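Local coordinates for protein leucine aminopeptidase (Parabacteroides distasonis, PDB 3TC8) that binds zinc and probably acts as an aminopeptidase of peptidase family M28, a family that also includes glutaminyl cyclases, at residues N84-F89 against Q180-N185; L98-W103 against I260-I265; E137-I142 against I151-F156; Y195-D200 against Q300-V305. All coordinates share one frame; numbering follows the deposited sequence.

Contact 1 of 4, residues N84-F89 against Q180-N185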
# COMPACT_ATOMS: atom_id res chain seq x y z
N ASN A 84 4.20 -10.70 -6.30
CA ASN A 84 4.72 -9.47 -5.72
C ASN A 84 5.60 -8.78 -6.76
O ASN A 84 6.35 -9.44 -7.46
CB ASN A 84 5.54 -9.74 -4.46
CG ASN A 84 4.77 -10.40 -3.35
OD1 ASN A 84 3.62 -10.04 -3.07
ND2 ASN A 84 5.43 -11.33 -2.63
N ILE A 85 5.45 -7.47 -6.89
CA ILE A 85 6.16 -6.71 -7.90
C ILE A 85 7.08 -5.73 -7.23
O ILE A 85 6.64 -4.88 -6.47
CB ILE A 85 5.18 -6.04 -8.86
CG1 ILE A 85 4.20 -7.04 -9.49
CG2 ILE A 85 5.90 -5.21 -9.92
CD1 ILE A 85 3.01 -6.44 -10.17
N ILE A 86 8.37 -5.85 -7.53
CA ILE A 86 9.40 -5.06 -6.88
C ILE A 86 10.14 -4.22 -7.92
O ILE A 86 10.59 -4.75 -8.89
CB ILE A 86 10.44 -5.94 -6.15
CG1 ILE A 86 9.78 -6.83 -5.09
CG2 ILE A 86 11.55 -5.06 -5.53
CD1 ILE A 86 9.53 -8.23 -5.44
N GLY A 87 10.20 -2.91 -7.69
CA GLY A 87 11.02 -2.02 -8.52
C GLY A 87 12.07 -1.38 -7.70
O GLY A 87 11.81 -0.64 -6.76
N SER A 88 13.32 -1.61 -8.06
CA SER A 88 14.46 -1.11 -7.28
C SER A 88 15.21 -0.03 -8.06
O SER A 88 15.64 -0.25 -9.22
CB SER A 88 15.43 -2.23 -6.94
OG SER A 88 14.78 -3.26 -6.21
N PHE A 89 15.39 1.11 -7.43
CA PHE A 89 16.18 2.19 -7.99
C PHE A 89 17.50 2.26 -7.23
O PHE A 89 17.58 1.98 -6.03
CB PHE A 89 15.42 3.49 -7.83
CG PHE A 89 14.16 3.56 -8.61
CD1 PHE A 89 14.16 4.02 -9.92
CD2 PHE A 89 12.94 3.30 -8.01
CE1 PHE A 89 12.99 4.19 -10.61
CE2 PHE A 89 11.79 3.47 -8.71
CZ PHE A 89 11.80 3.90 -10.03
N GLN A 180 3.93 -11.93 3.67
CA GLN A 180 4.46 -13.03 4.44
C GLN A 180 5.46 -13.85 3.63
O GLN A 180 6.49 -14.29 4.15
CB GLN A 180 3.33 -13.91 5.00
CG GLN A 180 2.50 -13.22 6.12
CD GLN A 180 1.43 -14.14 6.62
OE1 GLN A 180 1.75 -15.20 7.19
NE2 GLN A 180 0.18 -13.82 6.37
N PHE A 181 5.12 -14.16 2.37
CA PHE A 181 5.99 -14.93 1.52
C PHE A 181 7.30 -14.19 1.29
O PHE A 181 8.38 -14.76 1.44
CB PHE A 181 5.32 -15.24 0.20
CG PHE A 181 6.22 -16.06 -0.70
CD1 PHE A 181 6.26 -17.42 -0.55
CD2 PHE A 181 7.06 -15.45 -1.62
CE1 PHE A 181 7.14 -18.18 -1.31
CE2 PHE A 181 7.94 -16.24 -2.40
CZ PHE A 181 7.98 -17.58 -2.21
N TRP A 182 7.22 -12.91 0.91
CA TRP A 182 8.39 -12.12 0.59
C TRP A 182 9.31 -11.97 1.80
O TRP A 182 10.53 -12.02 1.68
CB TRP A 182 7.94 -10.75 0.08
CG TRP A 182 9.08 -9.80 -0.14
CD1 TRP A 182 9.88 -9.67 -1.24
CD2 TRP A 182 9.58 -8.86 0.84
NE1 TRP A 182 10.82 -8.70 -1.00
CE2 TRP A 182 10.67 -8.19 0.26
CE3 TRP A 182 9.16 -8.49 2.10
CZ2 TRP A 182 11.34 -7.17 0.93
CZ3 TRP A 182 9.86 -7.48 2.79
CH2 TRP A 182 10.93 -6.84 2.20
N ALA A 183 8.72 -11.75 2.96
CA ALA A 183 9.53 -11.46 4.14
C ALA A 183 10.41 -12.67 4.49
O ALA A 183 11.51 -12.51 5.02
CB ALA A 183 8.68 -11.03 5.31
N LYS A 184 9.91 -13.87 4.21
CA LYS A 184 10.65 -15.08 4.41
C LYS A 184 11.57 -15.40 3.24
O LYS A 184 12.58 -16.04 3.43
CB LYS A 184 9.64 -16.24 4.62
CG LYS A 184 10.23 -17.60 4.80
CD LYS A 184 9.15 -18.68 5.03
CE LYS A 184 9.72 -20.07 5.09
NZ LYS A 184 10.86 -20.16 5.99
N ASN A 185 11.22 -14.97 2.03
CA ASN A 185 11.89 -15.25 0.77
C ASN A 185 12.09 -13.94 0.02
O ASN A 185 11.44 -13.71 -0.98
CB ASN A 185 11.00 -16.15 -0.11
CG ASN A 185 10.70 -17.48 0.53
OD1 ASN A 185 11.54 -18.37 0.57
ND2 ASN A 185 9.49 -17.63 1.07
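Asn84 and Ile86, alternate residues of the strand, both face the helix and meet a single large side chain there, Trp182. The amide end of Asn84 touches the tryptophan at CB, the stem of its side chain. Asn84 ND2 comes to 3.7 Å from Trp182 CB, and the two side chains cross at about a right angle, the amide plane standing 88° from the indole plane. This is van der Waals contact, because the amide spends its hydrogen-bonding capacity on other partners: ND2 donates to Gln68 OE1 and to Gly178 O, while OD1 accepts from the backbone N of Asp157. An asparagine suits a buried site where backbone and side-chain groups of several segments must be joined.

The apolar contact lies further along the strand, where Ile86 CD1 reaches Trp182 CD1 obliquely at 4.5 Å. Trp182 has CG anti to its backbone N (chi1 174°), which carries the indole from the helix toward the sheet. Its rotation is fixed from outside by a hydrogen bond between NE1 and His187 ND1 and by an edge-to-face meeting with Phe156.

Hydrogen bonds within 180-185 finish the helix. Phe181 O accepts Asn185 N at 2.9 Å and also Asn185 ND2 at 3.1 Å, the side chain folding back so that ND2 sits 3.4 Å above one face of the Phe181 ring, toward its rim.

The whole is a short helix laid on the mixed sheet of an M28 alpha/beta fold, Trp182 over strands 79-89 and 150-156 and Phe181 against strand 64-73, with the Asn84 side chain about 12 Å from that of the zinc ligand Asp160.

Contact 2 of 4, residues L98-W103 against I260-I265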
# COMPACT_ATOMS: atom_id res chain seq x y z
N LEU A 98 12.38 1.28 1.82
CA LEU A 98 11.32 0.47 1.29
C LEU A 98 10.00 1.23 1.32
O LEU A 98 9.57 1.64 2.38
CB LEU A 98 11.23 -0.80 2.11
CG LEU A 98 10.07 -1.74 1.77
CD1 LEU A 98 10.13 -2.26 0.39
CD2 LEU A 98 9.98 -2.87 2.82
N LEU A 99 9.36 1.34 0.16
CA LEU A 99 8.02 1.96 0.05
C LEU A 99 7.11 0.89 -0.55
O LEU A 99 7.43 0.29 -1.56
CB LEU A 99 8.07 3.18 -0.89
CG LEU A 99 9.05 4.27 -0.51
CD1 LEU A 99 9.01 5.40 -1.58
CD2 LEU A 99 8.81 4.84 0.86
N PHE A 100 5.94 0.70 0.08
CA PHE A 100 5.13 -0.48 -0.29
C PHE A 100 3.67 -0.24 -0.14
O PHE A 100 3.22 0.69 0.51
CB PHE A 100 5.63 -1.76 0.43
CG PHE A 100 5.63 -1.75 1.94
CD1 PHE A 100 6.53 -1.00 2.67
CD2 PHE A 100 4.79 -2.59 2.64
CE1 PHE A 100 6.63 -1.07 4.03
CE2 PHE A 100 4.88 -2.66 4.03
CZ PHE A 100 5.78 -1.94 4.72
N ALA A 101 2.90 -1.10 -0.81
CA ALA A 101 1.43 -1.05 -0.84
C ALA A 101 0.95 -2.41 -1.38
O ALA A 101 1.71 -3.11 -2.00
CB ALA A 101 0.98 0.07 -1.81
N HIS A 102 -0.30 -2.73 -1.06
CA HIS A 102 -0.89 -3.94 -1.66
C HIS A 102 -1.63 -3.57 -2.93
O HIS A 102 -2.25 -2.51 -3.02
CB HIS A 102 -1.80 -4.71 -0.68
CG HIS A 102 -3.21 -4.25 -0.58
ND1 HIS A 102 -4.21 -4.84 -1.32
CD2 HIS A 102 -3.81 -3.30 0.16
CE1 HIS A 102 -5.35 -4.26 -1.07
NE2 HIS A 102 -5.17 -3.34 -0.15
N TRP A 103 -1.62 -4.48 -3.91
CA TRP A 103 -2.23 -4.21 -5.22
C TRP A 103 -3.45 -5.05 -5.55
O TRP A 103 -4.16 -4.75 -6.51
CB TRP A 103 -1.21 -4.25 -6.36
CG TRP A 103 -0.69 -5.58 -6.75
CD1 TRP A 103 0.36 -6.23 -6.20
CD2 TRP A 103 -1.12 -6.38 -7.85
NE1 TRP A 103 0.59 -7.41 -6.88
CE2 TRP A 103 -0.27 -7.50 -7.93
CE3 TRP A 103 -2.14 -6.25 -8.80
CZ2 TRP A 103 -0.46 -8.48 -8.90
CZ3 TRP A 103 -2.29 -7.20 -9.78
CH2 TRP A 103 -1.45 -8.29 -9.83
N ILE A 260 12.75 -4.72 9.51
CA ILE A 260 12.83 -3.35 8.97
C ILE A 260 11.78 -2.53 9.69
O ILE A 260 10.59 -2.81 9.54
CB ILE A 260 12.60 -3.31 7.45
CG1 ILE A 260 13.68 -4.12 6.70
CG2 ILE A 260 12.56 -1.84 6.98
CD1 ILE A 260 13.32 -4.37 5.25
N PRO A 261 12.21 -1.51 10.49
CA PRO A 261 11.23 -0.64 11.14
C PRO A 261 10.34 0.02 10.09
O PRO A 261 10.86 0.72 9.23
CB PRO A 261 12.09 0.39 11.90
CG PRO A 261 13.44 -0.30 12.06
CD PRO A 261 13.60 -1.10 10.78
N SER A 262 9.03 -0.17 10.22
CA SER A 262 8.10 0.24 9.15
C SER A 262 6.87 0.86 9.75
O SER A 262 6.41 0.49 10.85
CB SER A 262 7.74 -0.94 8.26
OG SER A 262 8.84 -1.53 7.65
N ILE A 263 6.30 1.80 9.01
CA ILE A 263 5.10 2.49 9.40
C ILE A 263 4.00 2.30 8.35
O ILE A 263 4.27 1.98 7.18
CB ILE A 263 5.37 3.99 9.63
CG1 ILE A 263 5.55 4.77 8.33
CG2 ILE A 263 6.56 4.18 10.60
CD1 ILE A 263 5.48 6.29 8.53
N ASP A 264 2.77 2.57 8.79
CA ASP A 264 1.58 2.53 7.94
C ASP A 264 0.93 3.87 7.91
O ASP A 264 0.57 4.39 8.98
CB ASP A 264 0.62 1.47 8.47
CG ASP A 264 -0.47 1.06 7.52
OD1 ASP A 264 -0.59 1.57 6.39
OD2 ASP A 264 -1.26 0.13 7.95
N ILE A 265 0.79 4.45 6.71
CA ILE A 265 0.03 5.66 6.47
C ILE A 265 -1.30 5.17 5.91
O ILE A 265 -1.35 4.66 4.79
CB ILE A 265 0.74 6.61 5.48
CG1 ILE A 265 2.16 6.97 5.96
CG2 ILE A 265 -0.11 7.85 5.23
CD1 ILE A 265 2.95 7.83 5.05
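Phe100 meets Ser262 through the far end of its ring: CZ lies 4.2 Å from Ser262 CB, which sits at the ring edge and near the ring plane. Beside this pair, Leu98 CD2 touches Ile260 CD1 at 4.4 Å, methyl against methyl. No hydrogen bond crosses the contact, and both touches are at the loose end of van der Waals range. The long side chains of Leu98, Phe100 and Ile260 span most of the gap, since the backbones stay apart, with 8.5 Å between Leu98 CA and Ser262 CA and 9.5 Å between Phe100 CA and Asp264 CA.

The next shell explains how these groups are placed. Phe100 holds CG between its backbone N and carbonyl carbon (chi1 59°), an uncommon setting that leans the ring across toward the other segment. Ser262 turns its hydroxyl back on its own chain: OG donates to Ile260 O at 2.9 Å, approaching 55° out of the carbonyl plane. That bond satisfies the buried hydroxyl and leaves CB as the part presented to the phenylalanine. It also braces the turn through Pro261 just before the strand begins. A small residue whose hydroxyl can bond to a nearby backbone carbonyl suits a buried place at an aromatic edge.

Further out, strand 195-200 runs between the two strands and hydrogen-bonds to both, so the contact reaches over it. Gly196 of that strand puts no side chain between the pairs, while Leu198 packs on Phe100 and on Asp264. Helix 250-258 lies over the same face, its Val254 touching both Phe100 and Ser262, and strand 262-266 closes the sheet at this border.

Contact 3 of 4, residues E137-I142 against I151-F156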
# COMPACT_ATOMS: atom_id res chain seq x y z
N GLU A 137 3.38 7.28 -8.88
CA GLU A 137 3.77 8.66 -9.12
C GLU A 137 5.07 9.01 -8.43
O GLU A 137 5.94 9.69 -8.99
CB GLU A 137 2.63 9.58 -8.74
CG GLU A 137 2.96 11.05 -8.82
CD GLU A 137 3.44 11.54 -10.18
OE1 GLU A 137 3.21 10.85 -11.20
OE2 GLU A 137 4.01 12.67 -10.25
N ILE A 138 5.28 8.52 -7.21
CA ILE A 138 6.55 8.67 -6.49
C ILE A 138 7.68 8.06 -7.30
O ILE A 138 8.73 8.67 -7.51
CB ILE A 138 6.44 8.09 -5.07
CG1 ILE A 138 5.59 9.00 -4.19
CG2 ILE A 138 7.84 7.85 -4.44
CD1 ILE A 138 5.03 8.34 -2.98
N ALA A 139 7.46 6.84 -7.81
CA ALA A 139 8.46 6.15 -8.58
C ALA A 139 8.76 6.89 -9.90
O ALA A 139 9.91 6.93 -10.35
CB ALA A 139 7.98 4.70 -8.85
N ARG A 140 7.74 7.48 -10.51
CA ARG A 140 7.94 8.27 -11.69
C ARG A 140 8.89 9.43 -11.44
O ARG A 140 9.81 9.73 -12.20
CB ARG A 140 6.61 8.78 -12.26
CG ARG A 140 6.74 9.43 -13.62
CD ARG A 140 5.40 9.82 -14.23
NE ARG A 140 4.81 10.97 -13.55
CZ ARG A 140 4.86 12.22 -13.97
NH1 ARG A 140 5.41 12.57 -15.13
NH2 ARG A 140 4.31 13.13 -13.23
N GLN A 141 8.71 10.09 -10.29
CA GLN A 141 9.59 11.18 -9.90
C GLN A 141 11.00 10.69 -9.56
O GLN A 141 11.99 11.32 -9.97
CB GLN A 141 9.02 11.92 -8.73
CG GLN A 141 7.68 12.64 -9.02
CD GLN A 141 7.74 13.60 -10.15
OE1 GLN A 141 8.77 14.28 -10.36
NE2 GLN A 141 6.65 13.69 -10.92
N ILE A 142 11.13 9.56 -8.89
CA ILE A 142 12.43 9.01 -8.58
C ILE A 142 13.19 8.68 -9.86
O ILE A 142 14.38 8.94 -9.97
CB ILE A 142 12.30 7.74 -7.68
CG1 ILE A 142 11.77 8.12 -6.30
CG2 ILE A 142 13.62 6.97 -7.60
CD1 ILE A 142 11.24 6.92 -5.52
N ILE A 151 15.94 3.16 -3.38
CA ILE A 151 14.52 3.02 -3.09
C ILE A 151 14.02 1.76 -3.70
O ILE A 151 14.25 1.48 -4.89
CB ILE A 151 13.68 4.19 -3.70
CG1 ILE A 151 14.18 5.56 -3.19
CG2 ILE A 151 12.21 3.98 -3.38
CD1 ILE A 151 13.98 5.85 -1.72
N ASP A 152 13.31 0.95 -2.91
CA ASP A 152 12.59 -0.21 -3.43
C ASP A 152 11.10 0.08 -3.29
O ASP A 152 10.64 0.42 -2.22
CB ASP A 152 12.97 -1.47 -2.67
CG ASP A 152 14.46 -1.69 -2.72
OD1 ASP A 152 14.95 -1.93 -3.84
OD2 ASP A 152 15.11 -1.56 -1.65
N ILE A 153 10.40 -0.03 -4.41
CA ILE A 153 8.94 0.08 -4.47
C ILE A 153 8.44 -1.35 -4.52
O ILE A 153 8.80 -2.07 -5.47
CB ILE A 153 8.49 0.84 -5.72
CG1 ILE A 153 9.15 2.22 -5.89
CG2 ILE A 153 7.00 0.85 -5.82
CD1 ILE A 153 8.71 3.22 -4.89
N ILE A 154 7.60 -1.74 -3.60
CA ILE A 154 7.02 -3.09 -3.63
C ILE A 154 5.49 -3.03 -3.59
O ILE A 154 4.91 -2.43 -2.72
CB ILE A 154 7.53 -4.06 -2.55
CG1 ILE A 154 9.06 -4.11 -2.60
CG2 ILE A 154 6.88 -5.43 -2.76
CD1 ILE A 154 9.71 -5.15 -1.66
N PHE A 155 4.91 -3.69 -4.62
CA PHE A 155 3.49 -3.94 -4.65
C PHE A 155 3.28 -5.41 -4.21
O PHE A 155 3.61 -6.33 -4.94
CB PHE A 155 2.91 -3.68 -6.02
CG PHE A 155 3.23 -2.30 -6.59
CD1 PHE A 155 3.29 -1.17 -5.79
CD2 PHE A 155 3.47 -2.18 -7.94
CE1 PHE A 155 3.59 0.06 -6.37
CE2 PHE A 155 3.73 -0.92 -8.52
CZ PHE A 155 3.79 0.18 -7.69
N PHE A 156 2.74 -5.56 -3.01
CA PHE A 156 2.49 -6.89 -2.43
C PHE A 156 1.10 -7.38 -2.83
O PHE A 156 0.14 -6.66 -2.84
CB PHE A 156 2.61 -6.83 -0.91
CG PHE A 156 4.01 -6.68 -0.42
CD1 PHE A 156 4.92 -7.70 -0.55
CD2 PHE A 156 4.43 -5.53 0.25
CE1 PHE A 156 6.19 -7.59 -0.08
CE2 PHE A 156 5.74 -5.44 0.72
CZ PHE A 156 6.60 -6.48 0.59
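Ile142 comes down on Ile151 end first. Its CD1 lies 3.8 Å from Ile151 CG2 and 4.0 Å from CG1, so one methyl fills the fork between the two branches while the chains cross obliquely. The extended outer torsion of Ile142 (chi2 163°) carries CD1 away from the helix to that depth. One turn earlier the backbones lie closer, and Ala139 CB touches Ile153 CG1 at 4.0 Å. Alanine suits this place because its CA is only 7.3 Å from that of Ile153, whereas the larger Ile142 spans the wider gap to Ile151. Ile151 and Ile153 are alternate strand residues facing the helix, and their branched side chains suit an extended backbone as well as a continuous apolar surface. Phe89 of the neighbouring strand also packs on both Ala139 and Ile142.

The helix turns a polar face away from the strand. Arg140 grips the Glu137 carboxylate side-on, NE to OE1 at 2.8 Å and NH2 to OE2 at 3.0 Å; the first is nearly in the guanidinium plane, the second tilted from it. Gln141 NE2 adds a bond to OE2 at 2.9 Å from above the carboxylate, 39° out of its plane. Ser26 OG and Asn23 N bond to the same group, tying the helix to the N-terminal part of the chain.

Helix 125-144 is the connection of a beta-alpha-beta crossover between parallel strands 96-102 and 150-156. Between the two segments the contact is purely aliphatic, with no hydrogen bond across it, so it rests on close fit. On the other face a buried carboxylate is surrounded by donors, which would probably keep it ionised.

Contact 4 of 4, residues Y195-D200 against Q300-V305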
# COMPACT_ATOMS: atom_id res chain seq x y z
N TYR A 195 14.37 1.86 6.74
CA TYR A 195 12.99 1.90 7.22
C TYR A 195 12.09 1.63 6.04
O TYR A 195 12.50 1.64 4.90
CB TYR A 195 12.64 3.25 7.91
CG TYR A 195 12.71 4.47 7.01
CD1 TYR A 195 11.61 4.86 6.26
CD2 TYR A 195 13.84 5.26 6.94
CE1 TYR A 195 11.65 5.95 5.44
CE2 TYR A 195 13.90 6.36 6.10
CZ TYR A 195 12.78 6.71 5.33
OH TYR A 195 12.77 7.79 4.50
N GLY A 196 10.83 1.36 6.38
CA GLY A 196 9.78 1.15 5.41
C GLY A 196 8.57 2.06 5.66
O GLY A 196 8.25 2.39 6.79
N ILE A 197 7.91 2.44 4.56
CA ILE A 197 6.65 3.18 4.62
C ILE A 197 5.63 2.45 3.76
O ILE A 197 5.84 2.27 2.55
CB ILE A 197 6.75 4.63 4.14
CG1 ILE A 197 7.79 5.42 4.98
CG2 ILE A 197 5.39 5.30 4.19
CD1 ILE A 197 8.06 6.81 4.39
N LEU A 198 4.55 1.99 4.38
CA LEU A 198 3.38 1.42 3.73
C LEU A 198 2.34 2.51 3.52
O LEU A 198 2.03 3.24 4.43
CB LEU A 198 2.81 0.32 4.63
CG LEU A 198 1.45 -0.26 4.26
CD1 LEU A 198 1.45 -0.90 2.87
CD2 LEU A 198 1.03 -1.28 5.28
N LEU A 199 1.77 2.56 2.32
CA LEU A 199 0.63 3.39 2.02
C LEU A 199 -0.56 2.45 1.82
O LEU A 199 -0.51 1.57 0.95
CB LEU A 199 0.84 4.20 0.74
CG LEU A 199 2.09 5.09 0.68
CD1 LEU A 199 2.11 5.88 -0.62
CD2 LEU A 199 2.17 5.96 1.91
N ASP A 200 -1.63 2.69 2.54
CA ASP A 200 -2.85 1.88 2.41
C ASP A 200 -4.05 2.79 2.60
O ASP A 200 -4.12 3.45 3.63
CB ASP A 200 -2.81 0.75 3.44
CG ASP A 200 -3.89 -0.29 3.28
OD1 ASP A 200 -4.63 -0.29 2.28
OD2 ASP A 200 -4.00 -1.22 4.15
N GLN A 300 3.33 13.86 -1.51
CA GLN A 300 4.34 14.90 -1.35
C GLN A 300 5.09 14.72 -0.04
O GLN A 300 6.29 15.00 0.00
CB GLN A 300 3.69 16.28 -1.46
CG GLN A 300 4.74 17.39 -1.66
CD GLN A 300 5.46 17.24 -2.95
OE1 GLN A 300 4.83 17.10 -4.00
NE2 GLN A 300 6.79 17.20 -2.93
N THR A 301 4.40 14.31 1.01
CA THR A 301 5.07 14.06 2.29
C THR A 301 6.11 12.97 2.14
O THR A 301 7.25 13.09 2.62
CB THR A 301 4.04 13.75 3.39
OG1 THR A 301 3.19 14.87 3.58
CG2 THR A 301 4.69 13.35 4.71
N VAL A 302 5.78 11.85 1.44
CA VAL A 302 6.74 10.82 1.27
C VAL A 302 7.94 11.32 0.48
O VAL A 302 9.09 11.00 0.80
CB VAL A 302 6.09 9.55 0.63
CG1 VAL A 302 7.15 8.56 0.24
CG2 VAL A 302 5.08 8.93 1.57
N LEU A 303 7.72 12.07 -0.60
CA LEU A 303 8.86 12.60 -1.35
C LEU A 303 9.77 13.45 -0.46
O LEU A 303 10.97 13.39 -0.52
CB LEU A 303 8.37 13.45 -2.55
CG LEU A 303 7.76 12.65 -3.70
CD1 LEU A 303 7.23 13.61 -4.75
CD2 LEU A 303 8.74 11.69 -4.31
N GLU A 304 9.15 14.33 0.30
CA GLU A 304 9.93 15.20 1.22
C GLU A 304 10.83 14.39 2.14
O GLU A 304 11.98 14.75 2.35
CB GLU A 304 9.00 16.10 2.00
CG GLU A 304 9.72 17.12 2.91
CD GLU A 304 10.40 18.25 2.13
OE1 GLU A 304 9.97 18.56 1.00
OE2 GLU A 304 11.32 18.90 2.69
N VAL A 305 10.31 13.30 2.68
CA VAL A 305 11.02 12.48 3.60
C VAL A 305 12.19 11.74 2.93
O VAL A 305 13.34 11.71 3.44
CB VAL A 305 10.01 11.54 4.26
CG1 VAL A 305 10.71 10.45 5.06
CG2 VAL A 305 9.06 12.36 5.12
O HOH W 1 14.78 9.58 4.66
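Ile197 and Val302 mark the closest approach of the backbones, with 8.3 Å between their CA atoms. The strand and helix axes pass 11.4 Å apart and run almost exactly antiparallel, at 172°, so residues three apart on the helix, Val302 and Val305, follow the alternate strand residues Leu199, Ile197 and Tyr195 in reverse order.

Val302 stands in the middle. Its CG2 reaches Leu199 CD2 at 4.2 Å and, more loosely, Ile197 CG2 at 4.5 Å, one methyl shared between two strand side chains. Branched valine gives the helix a compact apolar face, and the longer isoleucine and leucine rise from the strand to meet it.

Tyr195 serves the other end. With CG between the backbone N and the carbonyl carbon (chi1 63°), the ring extends beside Ile197, whose CG1 lies at its edge in plane, and the phenol reaches the helix. Tyr195 OH comes 3.4 Å from Val305 CG1, though Val305 has two conformers and this approach applies to one of them. A water joins the polar groups: it is 2.7 Å from Tyr195 OH and donates to Val305 O at 2.8 Å. It lies in the ring plane at the edge, off to the side of the C-O bond, and links strand to helix without direct hydrogen bonding. Met225 of helix 213-233 packs against both Tyr195 and Val305.

A helix laid antiparallel over a strand through a row of mostly aliphatic side chains is typical of layered alpha/beta folds; here the C-terminal helix 292-308 covers the strand next to the sheet's outer strand 262-266.

All four contacts share one mixed sheet. Contacts 2 and 4 lie closest, centres 8 Å apart, since strand 195-200 of contact 4 runs between the two strands of contact 2, with Leu98 O accepting from Ile197 N at 2.9 Å. Contacts 1 and 3 meet through neighbouring strands, where Gly87 N lies 2.8 Å from Ile153 O, a probable hydrogen bond. The helices of contacts 3 and 4 also touch, Ile138 CD1 to Val302 CG1 at 3.9 Å. The zinc, bound by Asp127, Asp160 and His281, is about 13 Å from the Leu199 side chain. At the end of strand 96-102 in contact 2, His102 NE2 hydrogen-bonds to Asp127 OD1, joining the sheet to the metal site.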